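Local structure of beta-galactoside alpha-2,6-sialyltransferase (Photobacterium sp., 2Z4T) at residues L77-P82 / Y90-N95. The protein probably transfers sialic acid from a CMP-activated donor to galactosides such as lactose, forming an alpha-2,6 linkage. Sequence-based numbering, arbitrary orientation.
Sequences LSVVAP and YCFDFN
Tyr90 OH accepts a hydrogen bond from the backbone N of Gln64 and has a weak one with Glu88 OE2, while Pro82 CG rests 3.9 Å from this same Tyr90 OH. That bond probably restricts the phenol and helps hold its hydroxyl end beside the proline. Pro82 CG also lies 4.0 Å from Tyr90 CE1, approaching the ring obliquely, and the two side chains run past each other in opposite directions.

Phe92, two residues further along, makes the second cluster and has the most surface hidden by the partner segment (61 Å²). Its CG stands anti to the carbonyl carbon (chi1 -58°), a turn that lays the ring between the two segments. Leu77 CD1 comes within 4.2 Å of Phe92 CG, at the root of the ring, and the two side chains cross nearly perpendicularly. The leucine reaches this spot because its CG swings beside its own carbonyl carbon (chi1 173°). At the far end of the ring, Val79 CG1 lies 4.4 Å from Phe92 CZ. Both aliphatic groups meet the ring obliquely.

The backbones stay well apart, with 8.5 Å between Leu77 CA and Phe94 CA at the nearest pair. Leu77 and Val79 bond through their backbones to Leu42 and Val40, whereas Tyr90 and Cys91 bond to Leu110 and Thr60. Two sheets thus face each other, consistent with the immunoglobulin-like beta-sandwich of this protein. Alternation along 90-95 sends Tyr90 and Phe92 inward and Cys91 to the other face, where it forms a disulfide with Cys61. With 193 Å² buried, no hydrogen bonds across and mainly carbon-to-carbon contacts spanning the gap, cohesion between these segments probably comes chiefly from dispersion and the hydrophobic effect.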
loop_
_atom_site.group_PDB
_atom_site.type_symbol
_atom_site.label_atom_id
_atom_site.label_comp_id
_atom_site.label_asym_id
_atom_site.label_seq_id
_atom_site.Cartn_x
_atom_site.Cartn_y
_atom_site.Cartn_z
ATOM N N LEU A 77 -33.491 21.344 1.016
ATOM C CA LEU A 77 -32.747 21.940 -0.092
ATOM C C LEU A 77 -32.365 20.895 -1.133
ATOM O O LEU A 77 -31.652 19.941 -0.837
ATOM C CB LEU A 77 -31.478 22.615 0.433
ATOM C CG LEU A 77 -30.481 23.152 -0.603
ATOM C CD1 LEU A 77 -30.974 24.471 -1.249
ATOM C CD2 LEU A 77 -29.082 23.297 0.002
ATOM N N SER A 78 -32.837 21.091 -2.354
ATOM C CA SER A 78 -32.512 20.186 -3.430
ATOM C C SER A 78 -31.788 20.921 -4.563
ATOM O O SER A 78 -32.340 21.843 -5.174
ATOM C CB SER A 78 -33.783 19.517 -3.929
ATOM O OG SER A 78 -33.472 18.218 -4.367
ATOM N N VAL A 79 -30.536 20.534 -4.809
ATOM C CA VAL A 79 -29.710 21.126 -5.866
ATOM C C VAL A 79 -28.731 20.138 -6.478
ATOM O O VAL A 79 -28.313 19.169 -5.845
ATOM C CB VAL A 79 -28.903 22.365 -5.389
ATOM C CG1 VAL A 79 -29.783 23.596 -5.407
ATOM C CG2 VAL A 79 -28.305 22.154 -4.010
ATOM N N VAL A 80 -28.357 20.414 -7.713
ATOM C CA VAL A 80 -27.371 19.639 -8.428
ATOM C C VAL A 80 -26.136 20.529 -8.502
ATOM O O VAL A 80 -26.241 21.693 -8.895
ATOM C CB VAL A 80 -27.890 19.296 -9.849
ATOM C CG1 VAL A 80 -26.901 18.435 -10.599
ATOM C CG2 VAL A 80 -29.250 18.579 -9.755
ATOM N N ALA A 81 -24.979 20.011 -8.098
ATOM C CA ALA A 81 -23.733 20.755 -8.191
ATOM C C ALA A 81 -23.471 21.031 -9.660
ATOM O O ALA A 81 -23.798 20.193 -10.495
ATOM C CB ALA A 81 -22.606 19.941 -7.604
ATOM N N PRO A 82 -22.885 22.199 -9.991
ATOM C CA PRO A 82 -22.684 22.559 -11.394
ATOM C C PRO A 82 -21.479 21.834 -11.984
ATOM O O PRO A 82 -20.746 21.156 -11.247
ATOM C CB PRO A 82 -22.400 24.057 -11.332
ATOM C CG PRO A 82 -21.764 24.266 -10.028
ATOM C CD PRO A 82 -22.348 23.225 -9.082
ATOM N N TYR A 90 -20.411 27.224 -2.898
ATOM C CA TYR A 90 -21.765 27.744 -3.127
ATOM C C TYR A 90 -22.488 27.870 -1.781
ATOM O O TYR A 90 -22.360 26.985 -0.931
ATOM C CB TYR A 90 -22.537 26.853 -4.132
ATOM C CG TYR A 90 -22.126 27.134 -5.555
ATOM C CD1 TYR A 90 -20.934 26.634 -6.064
ATOM C CD2 TYR A 90 -22.899 27.960 -6.374
ATOM C CE1 TYR A 90 -20.522 26.937 -7.358
ATOM C CE2 TYR A 90 -22.502 28.269 -7.666
ATOM C CZ TYR A 90 -21.322 27.760 -8.156
ATOM O OH TYR A 90 -20.932 28.072 -9.429
ATOM N N CYS A 91 -23.223 28.965 -1.587
ATOM C CA CYS A 91 -23.921 29.229 -0.329
ATOM C C CYS A 91 -25.429 29.344 -0.513
ATOM O O CYS A 91 -25.909 29.926 -1.491
ATOM C CB CYS A 91 -23.459 30.542 0.272
ATOM S SG CYS A 91 -21.700 30.789 0.393
ATOM N N PHE A 92 -26.167 28.816 0.465
ATOM C CA PHE A 92 -27.629 28.854 0.484
ATOM C C PHE A 92 -28.103 29.171 1.895
ATOM O O PHE A 92 -27.678 28.531 2.868
ATOM C CB PHE A 92 -28.207 27.523 -0.016
ATOM C CG PHE A 92 -27.757 27.161 -1.401
ATOM C CD1 PHE A 92 -26.631 26.379 -1.594
ATOM C CD2 PHE A 92 -28.425 27.658 -2.516
ATOM C CE1 PHE A 92 -26.184 26.058 -2.880
ATOM C CE2 PHE A 92 -27.985 27.349 -3.813
ATOM C CZ PHE A 92 -26.862 26.550 -3.995
ATOM N N ASP A 93 -28.965 30.170 2.016
ATOM C CA ASP A 93 -29.483 30.556 3.320
ATOM C C ASP A 93 -30.945 30.192 3.433
ATOM O O ASP A 93 -31.760 30.688 2.655
ATOM C CB ASP A 93 -29.348 32.067 3.519
ATOM C CG ASP A 93 -27.907 32.537 3.515
ATOM O OD1 ASP A 93 -27.687 33.688 3.955
ATOM O OD2 ASP A 93 -27.016 31.784 3.066
ATOM N N PHE A 94 -31.280 29.352 4.409
ATOM C CA PHE A 94 -32.683 29.015 4.706
ATOM C C PHE A 94 -33.231 29.892 5.826
ATOM O O PHE A 94 -32.580 30.052 6.861
ATOM C CB PHE A 94 -32.804 27.537 5.100
ATOM C CG PHE A 94 -34.140 27.158 5.706
ATOM C CD1 PHE A 94 -35.201 26.761 4.899
ATOM C CD2 PHE A 94 -34.325 27.154 7.097
ATOM C CE1 PHE A 94 -36.439 26.399 5.467
ATOM C CE2 PHE A 94 -35.560 26.792 7.661
ATOM C CZ PHE A 94 -36.610 26.415 6.850
ATOM N N ASN A 95 -34.422 30.451 5.623
ATOM C CA ASN A 95 -35.171 31.103 6.711
ATOM C C ASN A 95 -36.555 30.499 6.848
ATOM O O ASN A 95 -37.235 30.277 5.850
ATOM C CB ASN A 95 -35.308 32.614 6.502
ATOM C CG ASN A 95 -34.046 33.381 6.869
ATOM O OD1 ASN A 95 -33.781 33.647 8.039
ATOM N ND2 ASN A 95 -33.256 33.747 5.851
#